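Local coordinates for lectin-related NK cell receptor LY49L1 (Mus musculus, PDB 3G8K), which is a natural killer cell receptor of the Ly49 family, whose members recognise MHC class I, here represented by its C-type lectin-like domain, at residues 19-24 with 61-66; 26-31 with 40-45; 33-38 with 119-124; 67-70 with 75-78; 71-74 with 80-83. The protein carries 1 engineered substitution. One frame throughout, in Å; residues are numbered along the deposited sequence.

Overall arrangement
Three of the five contacts lie buried in the disulfide-linked core of this C-type lectin-like domain, one is partly buried and one is at the surface. Contacts 1, 2 and 3 cluster in the core, with centres of contacts 2 and 3 about 6 Å apart and contact 1 about 7 Å from contact 2. Contacts 2 and 3 share helix 28-37 and are joined by the Cys-31 to Cys-119 disulfide; contacts 1 and 3 meet through strand 118-124. Strand 62-70 then runs from contact 1 into the hairpin of contact 4, whose centre lies about 18 Å away. Contact 5, about 6 Å from contact 4 between centres, is at the surface and includes the hairpin turn 71-74.

Contact 1 (19-24 with 61-66); sequences YYFVMD and DSYWIG. Engineered in segment 61-66: Tyr-63 (natural residue Cys).
Phe-21 and Tyr-63 carry this small buried contact, each giving up about the same amount of surface to the other. The meeting is aromatic and oblique: the ring planes are inclined at 68° with centroids 5.9 Å apart. Tyr-63 CE1 lies near the plane of the phenylalanine ring, at its edge, 3.8 Å from Phe-21 CD2 and 4.0 Å from Phe-21 CE2. Both residues direct their CB toward the opposite segment, and torsions of -56° in Phe-21 and -57° in Tyr-63 place each CG beside its own backbone N; the rings then bridge backbones whose CA atoms, in Phe-21 and Tyr-63, are 9.1 Å apart. Such a gap is expected from the C-type lectin-like sheet, where strand 118-124 runs between the two, antiparallel to strand 17-21 and parallel to strand 62-70. Ile-120 of that middle strand touches both side chains. Tyr-63 is an engineered residue, a cysteine in the natural sequence. Its hydroxyl is hydrogen-bonded to the backbone oxygen of Pro-59, which holds the far end of the ring, while the ring of Phe-21 also meets that of Phe-12 on strand 10-14, the hairpin partner of strand 17-21.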
# COMPACT_ATOMS: atom_id res chain seq x y z
N TYR A 19 2.13 -4.41 -6.88
CA TYR A 19 1.15 -3.62 -7.59
C TYR A 19 1.75 -2.26 -7.77
O TYR A 19 2.14 -1.61 -6.81
CB TYR A 19 -0.10 -3.47 -6.72
CG TYR A 19 -0.71 -4.85 -6.36
CD1 TYR A 19 -0.41 -5.47 -5.11
CD2 TYR A 19 -1.54 -5.52 -7.24
CE1 TYR A 19 -0.95 -6.78 -4.78
CE2 TYR A 19 -2.10 -6.83 -6.90
CZ TYR A 19 -1.73 -7.43 -5.70
OH TYR A 19 -2.32 -8.64 -5.32
N TYR A 20 1.77 -1.82 -9.01
CA TYR A 20 2.47 -0.53 -9.41
C TYR A 20 1.44 0.31 -10.16
O TYR A 20 0.53 -0.25 -10.75
CB TYR A 20 3.69 -0.87 -10.31
CG TYR A 20 4.61 -1.95 -9.73
CD1 TYR A 20 4.42 -3.30 -10.03
CD2 TYR A 20 5.65 -1.61 -8.87
CE1 TYR A 20 5.25 -4.26 -9.45
CE2 TYR A 20 6.49 -2.57 -8.35
CZ TYR A 20 6.25 -3.88 -8.60
OH TYR A 20 7.12 -4.79 -8.09
N PHE A 21 1.59 1.66 -10.14
CA PHE A 21 0.56 2.61 -10.57
C PHE A 21 1.23 3.53 -11.55
O PHE A 21 2.26 4.07 -11.21
CB PHE A 21 -0.08 3.43 -9.37
CG PHE A 21 -0.65 2.55 -8.33
CD1 PHE A 21 0.19 1.97 -7.38
CD2 PHE A 21 -2.04 2.17 -8.34
CE1 PHE A 21 -0.30 1.03 -6.44
CE2 PHE A 21 -2.56 1.26 -7.36
CZ PHE A 21 -1.67 0.69 -6.42
N VAL A 22 0.67 3.61 -12.77
CA VAL A 22 1.09 4.61 -13.82
C VAL A 22 0.57 6.03 -13.42
O VAL A 22 -0.48 6.16 -12.74
CB VAL A 22 0.65 4.18 -15.28
CG1 VAL A 22 1.21 5.12 -16.35
CG2 VAL A 22 1.06 2.76 -15.62
N MET A 23 1.30 7.11 -13.76
CA MET A 23 0.90 8.45 -13.28
C MET A 23 -0.25 9.06 -14.09
O MET A 23 -1.13 9.72 -13.54
CB MET A 23 2.08 9.43 -13.28
CG MET A 23 3.11 9.03 -12.32
SD MET A 23 4.34 10.31 -12.04
CE MET A 23 5.33 10.11 -13.51
N ASP A 24 -0.19 8.85 -15.41
CA ASP A 24 -1.19 9.27 -16.36
C ASP A 24 -2.30 8.23 -16.56
O ASP A 24 -2.08 7.01 -16.65
CB ASP A 24 -0.56 9.53 -17.71
CG ASP A 24 0.42 10.71 -17.69
OD1 ASP A 24 1.36 10.70 -18.53
OD2 ASP A 24 0.25 11.63 -16.87
N ASP A 61 -10.26 5.26 -6.23
CA ASP A 61 -10.28 5.69 -7.62
C ASP A 61 -10.68 4.47 -8.37
O ASP A 61 -11.05 3.44 -7.74
CB ASP A 61 -8.93 6.31 -8.12
CG ASP A 61 -9.13 7.36 -9.19
OD1 ASP A 61 -10.26 7.37 -9.75
OD2 ASP A 61 -8.22 8.21 -9.47
N SER A 62 -10.66 4.61 -9.70
CA SER A 62 -11.02 3.55 -10.65
C SER A 62 -9.81 3.22 -11.52
O SER A 62 -9.12 4.11 -12.00
CB SER A 62 -12.20 3.98 -11.45
OG SER A 62 -13.33 3.70 -10.67
N TYR A 63 -9.53 1.93 -11.63
CA TYR A 63 -8.29 1.39 -12.18
C TYR A 63 -8.57 0.40 -13.26
O TYR A 63 -9.33 -0.59 -13.04
CB TYR A 63 -7.43 0.67 -11.09
CG TYR A 63 -7.11 1.56 -9.92
CD1 TYR A 63 -5.96 2.35 -9.93
CD2 TYR A 63 -7.96 1.65 -8.81
CE1 TYR A 63 -5.66 3.20 -8.88
CE2 TYR A 63 -7.66 2.51 -7.75
CZ TYR A 63 -6.49 3.28 -7.80
OH TYR A 63 -6.16 4.13 -6.75
N TRP A 64 -7.91 0.56 -14.39
CA TRP A 64 -8.00 -0.55 -15.41
C TRP A 64 -7.27 -1.77 -14.96
O TRP A 64 -6.23 -1.65 -14.36
CB TRP A 64 -7.37 -0.10 -16.73
CG TRP A 64 -8.17 0.82 -17.64
CD1 TRP A 64 -7.66 2.06 -18.23
CD2 TRP A 64 -9.56 0.75 -18.08
NE1 TRP A 64 -8.66 2.65 -18.94
CE2 TRP A 64 -9.80 1.88 -18.93
CE3 TRP A 64 -10.60 -0.15 -17.89
CZ2 TRP A 64 -11.02 2.09 -19.54
CZ3 TRP A 64 -11.80 0.08 -18.49
CH2 TRP A 64 -12.01 1.14 -19.32
N ILE A 65 -7.80 -2.97 -15.24
CA ILE A 65 -7.16 -4.20 -14.86
C ILE A 65 -7.23 -5.06 -16.12
O ILE A 65 -7.89 -4.68 -17.11
CB ILE A 65 -7.84 -4.94 -13.58
CG1 ILE A 65 -9.26 -5.44 -13.94
CG2 ILE A 65 -7.65 -4.05 -12.26
CD1 ILE A 65 -10.08 -5.86 -12.85
N GLY A 66 -6.48 -6.13 -16.15
CA GLY A 66 -6.25 -6.85 -17.42
C GLY A 66 -7.33 -7.88 -17.75
O GLY A 66 -7.03 -9.03 -17.99

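Contact 2 (26-31 with 40-45); sequences KTWSGC and LSLLKI
Leu-42 drives its two methyl groups into the first turn of helix 28-37, one against Trp-28 and the other against Cys-31. The first interaction is a CH-pi contact: Leu-42 CD2 sits over a face of the indole, 3.9 Å from the centroid of the five-membered ring of Trp-28 and only 13° off the ring normal. The same methyl touches the helix backbone, with Leu-42 CD2 3.6 Å from Trp-28 O. Purely apolar packing follows on the other branch, where Leu-42 CD1 is 3.8 Å from Cys-31 CB. A first torsion of -156° turns the leucine CG away from its own backbone N, and from there the two branches divide between the two helix residues. In the C-type lectin-like fold this helix packs on the sheet, and here the short strand 41-42, paired with strand 118-124, meets the helix start. No hydrogen bond crosses between the segments; within 26-31, Thr-27 is the N-cap, its OG1 accepting from Gly-30 N at 3.0 Å, and Cys-31 N donates to Thr-27 O at 3.1 Å. The rotation of the indole is set from outside, because Trp-28 NE1 is hydrogen-bonded to Ile-65 O and the ring meets Trp-64 edge-to-face. One covalent link completes the set: the SG of Cys-31 forms a disulfide with Cys-119 on strand 118-124.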
# COMPACT_ATOMS: atom_id res chain seq x y z
N LYS A 26 -4.98 6.34 -18.73
CA LYS A 26 -4.88 5.85 -20.10
C LYS A 26 -6.04 4.96 -20.43
O LYS A 26 -6.70 4.40 -19.51
CB LYS A 26 -3.54 5.07 -20.39
CG LYS A 26 -2.27 5.95 -20.38
CD LYS A 26 -0.92 5.21 -20.26
CE LYS A 26 0.13 6.24 -19.84
NZ LYS A 26 0.76 6.90 -21.00
N THR A 27 -6.23 4.77 -21.73
CA THR A 27 -7.23 3.91 -22.30
C THR A 27 -6.87 2.52 -21.86
O THR A 27 -5.74 2.29 -21.52
CB THR A 27 -7.15 3.99 -23.85
OG1 THR A 27 -5.82 3.61 -24.30
CG2 THR A 27 -7.56 5.42 -24.36
N TRP A 28 -7.78 1.55 -21.94
CA TRP A 28 -7.43 0.20 -21.48
C TRP A 28 -6.23 -0.31 -22.25
O TRP A 28 -5.35 -0.95 -21.68
CB TRP A 28 -8.60 -0.75 -21.68
CG TRP A 28 -8.42 -2.14 -21.11
CD1 TRP A 28 -8.82 -2.58 -19.87
CD2 TRP A 28 -7.83 -3.27 -21.77
NE1 TRP A 28 -8.53 -3.91 -19.73
CE2 TRP A 28 -7.91 -4.37 -20.87
CE3 TRP A 28 -7.23 -3.48 -23.04
CZ2 TRP A 28 -7.40 -5.62 -21.19
CZ3 TRP A 28 -6.74 -4.73 -23.35
CH2 TRP A 28 -6.83 -5.79 -22.45
N SER A 29 -6.19 -0.03 -23.55
CA SER A 29 -5.16 -0.61 -24.43
C SER A 29 -3.83 0.05 -24.13
O SER A 29 -2.81 -0.56 -24.20
CB SER A 29 -5.54 -0.37 -25.92
OG SER A 29 -6.00 -1.59 -26.49
N GLY A 30 -3.86 1.34 -23.91
CA GLY A 30 -2.68 2.04 -23.62
C GLY A 30 -2.02 1.71 -22.32
O GLY A 30 -0.82 1.94 -22.18
N CYS A 31 -2.82 1.20 -21.36
CA CYS A 31 -2.41 0.75 -20.05
C CYS A 31 -1.82 -0.63 -20.21
O CYS A 31 -0.88 -1.01 -19.52
CB CYS A 31 -3.65 0.63 -19.10
SG CYS A 31 -4.11 2.09 -18.21
N LEU A 40 5.84 -5.56 -16.71
CA LEU A 40 4.71 -5.78 -15.77
C LEU A 40 3.54 -6.26 -16.65
O LEU A 40 3.75 -6.58 -17.81
CB LEU A 40 4.37 -4.45 -15.08
CG LEU A 40 5.49 -3.63 -14.43
CD1 LEU A 40 5.07 -2.21 -13.89
CD2 LEU A 40 6.23 -4.44 -13.34
N SER A 41 2.34 -6.36 -16.13
CA SER A 41 1.24 -6.68 -16.98
C SER A 41 0.02 -6.08 -16.38
O SER A 41 -0.11 -6.02 -15.17
CB SER A 41 1.08 -8.20 -17.14
OG SER A 41 0.53 -8.70 -15.96
N LEU A 42 -0.89 -5.57 -17.22
CA LEU A 42 -2.12 -5.04 -16.67
C LEU A 42 -2.72 -6.06 -15.70
O LEU A 42 -2.87 -7.22 -16.06
CB LEU A 42 -3.09 -4.69 -17.82
CG LEU A 42 -4.19 -3.61 -17.55
CD1 LEU A 42 -3.73 -2.39 -16.82
CD2 LEU A 42 -4.83 -3.17 -18.87
N LEU A 43 -3.16 -5.61 -14.53
CA LEU A 43 -3.29 -6.49 -13.38
C LEU A 43 -4.31 -7.64 -13.58
O LEU A 43 -5.46 -7.46 -13.97
CB LEU A 43 -3.58 -5.72 -12.07
CG LEU A 43 -4.00 -6.63 -10.87
CD1 LEU A 43 -2.72 -7.18 -10.27
CD2 LEU A 43 -4.76 -5.92 -9.74
N LYS A 44 -3.83 -8.85 -13.29
CA LYS A 44 -4.74 -10.00 -13.20
C LYS A 44 -5.02 -10.45 -11.74
O LYS A 44 -4.09 -10.64 -10.99
CB LYS A 44 -4.12 -11.18 -13.94
CG LYS A 44 -4.99 -12.47 -13.74
CD LYS A 44 -4.45 -13.62 -14.55
CE LYS A 44 -3.09 -14.08 -14.02
NZ LYS A 44 -3.35 -15.35 -13.21
N ILE A 45 -6.29 -10.71 -11.41
CA ILE A 45 -6.73 -10.85 -10.07
C ILE A 45 -7.04 -12.38 -9.98
O ILE A 45 -7.76 -12.96 -10.79
CB ILE A 45 -7.97 -9.95 -9.70
CG1 ILE A 45 -7.73 -8.46 -9.97
CG2 ILE A 45 -8.39 -10.11 -8.14
CD1 ILE A 45 -8.85 -7.57 -9.44

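Contact 3 (33-38 with 119-124); sequences QTCQIS and CICGKR
Cys-35 and Cys-121 face each other across the gap between helix and strand and are joined by a disulfide, their SG atoms 2.0 Å apart. The two halves are turned alike. In each cysteine the sulfur stands beside its own backbone N and anti to the carbonyl carbon (chi1 -66° in Cys-35, -52° in Cys-121), and the bridge between them twists with a chi3 of -77°, the left-handed sense. This compact form draws the CA atoms of Cys-35 and Cys-121 to 5.4 Å, while the axes of helix 33-37 and strand 119-124 approach to 8.6 Å and run in roughly the same direction. A disulfide tying the first helix to the last strand is a hallmark of the C-type lectin-like fold, and here there are two. Cys-119, two residues back on the same face of the strand, bonds to Cys-31 one helical turn earlier, and its CB lies 4.3 Å from Cys-35 SG. Ile-120, between the two cysteines, points its side chain the other way, into the core against Phe-21 and Ile-65. At the far end of the helix a water donates to Ser-38 O (3.1 Å) and accepts from Lys-123 NZ (2.7 Å), a polar bridge to which the fully extended lysine brings its NZ.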
# COMPACT_ATOMS: atom_id res chain seq x y z
N GLN A 33 -0.43 -1.78 -22.84
CA GLN A 33 0.90 -1.61 -23.36
C GLN A 33 1.94 -0.90 -22.47
O GLN A 33 3.10 -1.25 -22.52
CB GLN A 33 0.87 -1.12 -24.82
CG GLN A 33 0.92 -2.35 -25.82
CD GLN A 33 2.18 -2.42 -26.70
OE1 GLN A 33 3.14 -1.65 -26.51
NE2 GLN A 33 2.16 -3.32 -27.70
N THR A 34 1.52 0.06 -21.65
CA THR A 34 2.41 0.67 -20.64
C THR A 34 2.86 -0.32 -19.57
O THR A 34 4.03 -0.42 -19.27
CB THR A 34 1.76 1.86 -19.99
OG1 THR A 34 1.45 2.82 -21.00
CG2 THR A 34 2.68 2.50 -18.96
N CYS A 35 1.96 -1.10 -18.99
CA CYS A 35 2.43 -2.14 -18.09
C CYS A 35 3.54 -2.94 -18.80
O CYS A 35 4.60 -3.21 -18.23
CB CYS A 35 1.26 -3.03 -17.63
SG CYS A 35 0.07 -2.08 -16.59
N GLN A 36 3.30 -3.31 -20.06
CA GLN A 36 4.16 -4.25 -20.79
C GLN A 36 5.58 -3.80 -21.13
O GLN A 36 6.54 -4.49 -20.78
CB GLN A 36 3.41 -4.93 -21.94
CG GLN A 36 3.06 -6.32 -21.46
CD GLN A 36 1.87 -6.98 -22.09
OE1 GLN A 36 0.99 -7.57 -21.36
NE2 GLN A 36 1.81 -6.91 -23.44
N ILE A 37 5.74 -2.59 -21.69
CA ILE A 37 7.08 -2.07 -21.92
C ILE A 37 7.97 -2.09 -20.65
O ILE A 37 9.22 -2.12 -20.74
CB ILE A 37 7.09 -0.67 -22.66
CG1 ILE A 37 6.73 0.46 -21.74
CG2 ILE A 37 6.13 -0.68 -23.84
CD1 ILE A 37 6.25 1.72 -22.53
N SER A 38 7.33 -2.11 -19.48
CA SER A 38 8.08 -2.21 -18.24
C SER A 38 8.14 -3.62 -17.62
O SER A 38 8.40 -3.75 -16.42
CB SER A 38 7.49 -1.22 -17.23
OG SER A 38 7.87 0.12 -17.55
N CYS A 119 -3.83 2.98 -14.60
CA CYS A 119 -3.37 1.57 -14.78
C CYS A 119 -2.82 0.98 -13.49
O CYS A 119 -1.96 1.56 -12.82
CB CYS A 119 -2.31 1.44 -15.91
SG CYS A 119 -2.43 2.67 -17.26
N ILE A 120 -3.35 -0.17 -13.09
CA ILE A 120 -2.64 -0.93 -12.09
C ILE A 120 -2.04 -2.15 -12.81
O ILE A 120 -2.78 -2.97 -13.44
CB ILE A 120 -3.47 -1.27 -10.86
CG1 ILE A 120 -2.67 -2.09 -9.87
CG2 ILE A 120 -4.76 -2.04 -11.22
CD1 ILE A 120 -3.49 -2.38 -8.59
N CYS A 121 -0.69 -2.18 -12.77
CA CYS A 121 0.15 -3.26 -13.30
C CYS A 121 0.55 -4.26 -12.21
O CYS A 121 0.98 -3.88 -11.17
CB CYS A 121 1.42 -2.68 -13.85
SG CYS A 121 1.14 -1.32 -15.03
N GLY A 122 0.41 -5.55 -12.41
CA GLY A 122 0.98 -6.46 -11.41
C GLY A 122 2.22 -7.19 -11.92
O GLY A 122 2.41 -7.36 -13.13
N LYS A 123 3.05 -7.62 -10.99
CA LYS A 123 4.22 -8.47 -11.20
C LYS A 123 4.45 -9.34 -9.95
O LYS A 123 4.60 -8.83 -8.86
CB LYS A 123 5.49 -7.69 -11.54
CG LYS A 123 6.69 -8.58 -12.08
CD LYS A 123 7.94 -7.70 -12.28
CE LYS A 123 9.18 -8.45 -12.72
NZ LYS A 123 10.38 -7.54 -12.52
N ARG A 124 4.37 -10.67 -10.12
CA ARG A 124 4.74 -11.60 -9.10
C ARG A 124 6.21 -11.53 -8.76
O ARG A 124 7.05 -11.16 -9.56
CB ARG A 124 4.34 -13.03 -9.50
CG ARG A 124 2.93 -13.22 -9.37
CD ARG A 124 2.53 -14.60 -9.82
NE ARG A 124 3.27 -15.71 -9.23
CZ ARG A 124 2.67 -16.70 -8.55
NH1 ARG A 124 1.36 -16.62 -8.34
NH2 ARG A 124 3.35 -17.73 -8.07
O HOH W 1 9.82 -5.48 -14.22

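Contact 4 (67-70 with 75-78); sequences LSYD and DWAW
Tyr-69 lies across Trp-76, its non-hydrogen-bonded partner in an antiparallel hairpin. With CG anti to the backbone N (chi1 -175°), Tyr-69 CB sits squarely above the indole, 3.9 Å from the centroid of the six-membered ring of Trp-76, a CH-pi contact. From there the ring tilts up, its edge to the indole face with planes at 68°, and Tyr-69 CD1 is 3.7 Å from Trp-76 NE1. Farther out, the ring passes beside the Asp-75 backbone, with Tyr-69 CE1 3.5 Å from Asp-75 N, and the hydroxyl at the tip is still 3.9 Å from that nitrogen. On the same face, Leu-67 packs over the ring of Trp-78, its CB 3.6 Å from Trp-78 CZ3. Between these pairs Ser-68 and Ala-77 are tied by two backbone bonds, and Asp-70 with Asp-75, at the turn end, by two more. The straightest is Ala-77 N to Ser-68 O, 2.8 Å long with 171° at the hydrogen. A water joins Ser-68 OG to Ala-77 O on the other face. Strand 100-104 flanks strand 62-70 across from the hairpin partner, its Met-101 touching Leu-67 and Trp-76, while Trp-78 reaches Ile-45 in the loop that precedes helix 48-57.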
# COMPACT_ATOMS: atom_id res chain seq x y z
N LEU A 67 -8.58 -7.41 -17.78
CA LEU A 67 -9.73 -8.25 -18.01
C LEU A 67 -10.63 -7.52 -19.05
O LEU A 67 -10.89 -6.31 -18.94
CB LEU A 67 -10.48 -8.51 -16.69
CG LEU A 67 -11.83 -9.28 -16.78
CD1 LEU A 67 -11.57 -10.72 -17.15
CD2 LEU A 67 -12.57 -9.24 -15.43
N SER A 68 -11.07 -8.27 -20.05
CA SER A 68 -11.80 -7.72 -21.19
C SER A 68 -12.68 -8.77 -21.73
O SER A 68 -12.44 -9.92 -21.49
CB SER A 68 -10.92 -7.03 -22.23
OG SER A 68 -10.19 -7.84 -23.11
N TYR A 69 -13.76 -8.39 -22.38
CA TYR A 69 -14.63 -9.33 -23.04
C TYR A 69 -14.09 -9.79 -24.40
O TYR A 69 -13.58 -9.01 -25.20
CB TYR A 69 -16.04 -8.77 -23.13
CG TYR A 69 -17.00 -9.75 -23.71
CD1 TYR A 69 -17.62 -10.69 -22.91
CD2 TYR A 69 -17.29 -9.72 -25.08
CE1 TYR A 69 -18.44 -11.58 -23.43
CE2 TYR A 69 -18.12 -10.60 -25.64
CZ TYR A 69 -18.72 -11.54 -24.80
OH TYR A 69 -19.61 -12.44 -25.31
N ASP A 70 -14.16 -11.11 -24.58
CA ASP A 70 -13.54 -11.87 -25.68
C ASP A 70 -14.67 -12.52 -26.46
O ASP A 70 -15.28 -13.51 -25.97
CB ASP A 70 -12.62 -12.96 -25.05
CG ASP A 70 -11.81 -13.72 -26.06
OD1 ASP A 70 -12.39 -14.34 -26.99
OD2 ASP A 70 -10.58 -13.75 -25.90
N ASP A 75 -16.90 -14.68 -23.58
CA ASP A 75 -16.73 -14.56 -22.13
C ASP A 75 -15.68 -13.51 -21.83
O ASP A 75 -14.91 -13.13 -22.71
CB ASP A 75 -16.34 -15.92 -21.50
CG ASP A 75 -17.03 -16.20 -20.14
OD1 ASP A 75 -17.73 -15.32 -19.59
OD2 ASP A 75 -16.87 -17.33 -19.63
N TRP A 76 -15.67 -13.04 -20.59
CA TRP A 76 -14.66 -12.17 -20.05
C TRP A 76 -13.41 -12.98 -19.89
O TRP A 76 -13.47 -14.12 -19.42
CB TRP A 76 -15.12 -11.57 -18.71
CG TRP A 76 -16.18 -10.55 -18.94
CD1 TRP A 76 -17.49 -10.79 -19.09
CD2 TRP A 76 -16.00 -9.14 -19.14
NE1 TRP A 76 -18.17 -9.64 -19.37
CE2 TRP A 76 -17.27 -8.60 -19.42
CE3 TRP A 76 -14.89 -8.29 -19.10
CZ2 TRP A 76 -17.48 -7.25 -19.61
CZ3 TRP A 76 -15.09 -6.95 -19.30
CH2 TRP A 76 -16.38 -6.45 -19.55
N ALA A 77 -12.28 -12.42 -20.30
CA ALA A 77 -11.03 -13.16 -20.23
C ALA A 77 -9.85 -12.34 -19.72
O ALA A 77 -9.71 -11.16 -20.10
CB ALA A 77 -10.71 -13.83 -21.56
N TRP A 78 -9.05 -12.93 -18.81
CA TRP A 78 -7.82 -12.25 -18.32
C TRP A 78 -6.83 -12.17 -19.50
O TRP A 78 -6.78 -13.06 -20.33
CB TRP A 78 -7.25 -12.98 -17.06
CG TRP A 78 -8.25 -12.92 -15.83
CD1 TRP A 78 -9.08 -13.95 -15.37
CD2 TRP A 78 -8.49 -11.80 -14.97
NE1 TRP A 78 -9.85 -13.50 -14.31
CE2 TRP A 78 -9.47 -12.18 -14.03
CE3 TRP A 78 -7.96 -10.46 -14.93
CZ2 TRP A 78 -9.94 -11.30 -13.04
CZ3 TRP A 78 -8.45 -9.60 -13.93
CH2 TRP A 78 -9.41 -10.01 -13.01
O HOH W 2 -8.43 -9.91 -22.07

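Contact 5 (71-74 with 80-83); sequences NKKK and NNGP
A four-residue hairpin turn, 71-74, and the loop that leaves the hairpin's second strand, 80-83, meet here at the surface of the C-type lectin-like domain. The turn follows helical backbone angles through Asn-71, Lys-72 and Lys-73, then reverses at Lys-74, which has the left-handed helical conformation. Asp-70 OD1 accepts from Lys-73 N and steadies the bend. Asn-80 and Asn-81 are also left-handed, so the second loop turns sharply before Gly-82. The contact rests on two side chains that cross at about a right angle. Lys-73 reaches across a gap of 10.5 Å between Lys-73 CA and Asn-81 CA, its chain bent at chi2 (149°) and chi4 (-137°), and touches with NZ. That atom comes within 3.0 Å of Asn-81 ND2 as modelled, and within 4.1 Å of Asn-81 CA. The amide of Asn-81 is probably turned over in the model, so which of its ends faces the ammonium group remains doubtful. Farther along the second loop, Pro-83 O takes a hydrogen bond from Lys-44 NZ. If the amide is turned so that its oxygen faces Lys-73 NZ, the pair may form a charge-dipole attraction or hydrogen bond, probably modest, since both groups are exposed and water is likely to compete for them.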
# COMPACT_ATOMS: atom_id res chain seq x y z
N ASN A 71 -14.97 -11.98 -27.65
CA ASN A 71 -16.10 -12.55 -28.48
C ASN A 71 -15.87 -13.88 -29.20
O ASN A 71 -16.84 -14.56 -29.60
CB ASN A 71 -16.76 -11.51 -29.41
CG ASN A 71 -15.83 -11.03 -30.52
OD1 ASN A 71 -14.73 -11.50 -30.67
ND2 ASN A 71 -16.30 -10.07 -31.28
N LYS A 72 -14.61 -14.28 -29.32
CA LYS A 72 -14.22 -15.67 -29.66
C LYS A 72 -14.52 -16.70 -28.55
O LYS A 72 -15.17 -17.73 -28.80
CB LYS A 72 -12.75 -15.73 -30.07
CG LYS A 72 -12.38 -14.76 -31.18
CD LYS A 72 -12.40 -15.46 -32.54
CE LYS A 72 -10.97 -15.53 -33.07
NZ LYS A 72 -10.42 -14.13 -33.25
N LYS A 73 -14.09 -16.42 -27.32
CA LYS A 73 -14.47 -17.28 -26.16
C LYS A 73 -15.91 -17.12 -25.69
O LYS A 73 -16.44 -17.99 -25.04
CB LYS A 73 -13.52 -17.10 -24.97
CG LYS A 73 -12.04 -17.40 -25.24
CD LYS A 73 -11.12 -16.50 -24.33
CE LYS A 73 -9.61 -16.80 -24.57
NZ LYS A 73 -8.81 -16.87 -23.31
N LYS A 74 -16.53 -15.99 -26.05
CA LYS A 74 -17.89 -15.59 -25.62
C LYS A 74 -17.93 -15.35 -24.12
O LYS A 74 -18.87 -15.74 -23.45
CB LYS A 74 -19.02 -16.56 -26.08
CG LYS A 74 -19.24 -16.74 -27.62
CD LYS A 74 -18.71 -18.16 -28.09
CE LYS A 74 -19.01 -18.56 -29.57
NZ LYS A 74 -20.31 -19.38 -29.78
N ASN A 80 -3.74 -12.48 -22.08
CA ASN A 80 -2.83 -13.56 -22.42
C ASN A 80 -3.28 -14.90 -21.86
O ASN A 80 -2.46 -15.68 -21.34
CB ASN A 80 -1.38 -13.25 -21.99
CG ASN A 80 -0.89 -11.87 -22.50
OD1 ASN A 80 -1.38 -11.29 -23.50
ND2 ASN A 80 0.11 -11.34 -21.80
N ASN A 81 -4.57 -15.16 -21.97
CA ASN A 81 -5.14 -16.43 -21.49
C ASN A 81 -4.81 -16.70 -20.03
O ASN A 81 -4.53 -17.86 -19.68
CB ASN A 81 -4.58 -17.60 -22.33
CG ASN A 81 -4.74 -17.37 -23.83
OD1 ASN A 81 -3.75 -17.16 -24.59
ND2 ASN A 81 -6.00 -17.37 -24.27
N GLY A 82 -4.80 -15.68 -19.17
CA GLY A 82 -4.20 -15.80 -17.82
C GLY A 82 -5.18 -16.59 -16.98
O GLY A 82 -6.35 -16.32 -17.06
N PRO A 83 -4.71 -17.58 -16.19
CA PRO A 83 -5.70 -18.35 -15.41
C PRO A 83 -6.12 -17.66 -14.07
O PRO A 83 -5.27 -17.01 -13.37
CB PRO A 83 -4.98 -19.68 -15.17
CG PRO A 83 -3.54 -19.33 -15.08
CD PRO A 83 -3.34 -18.08 -15.96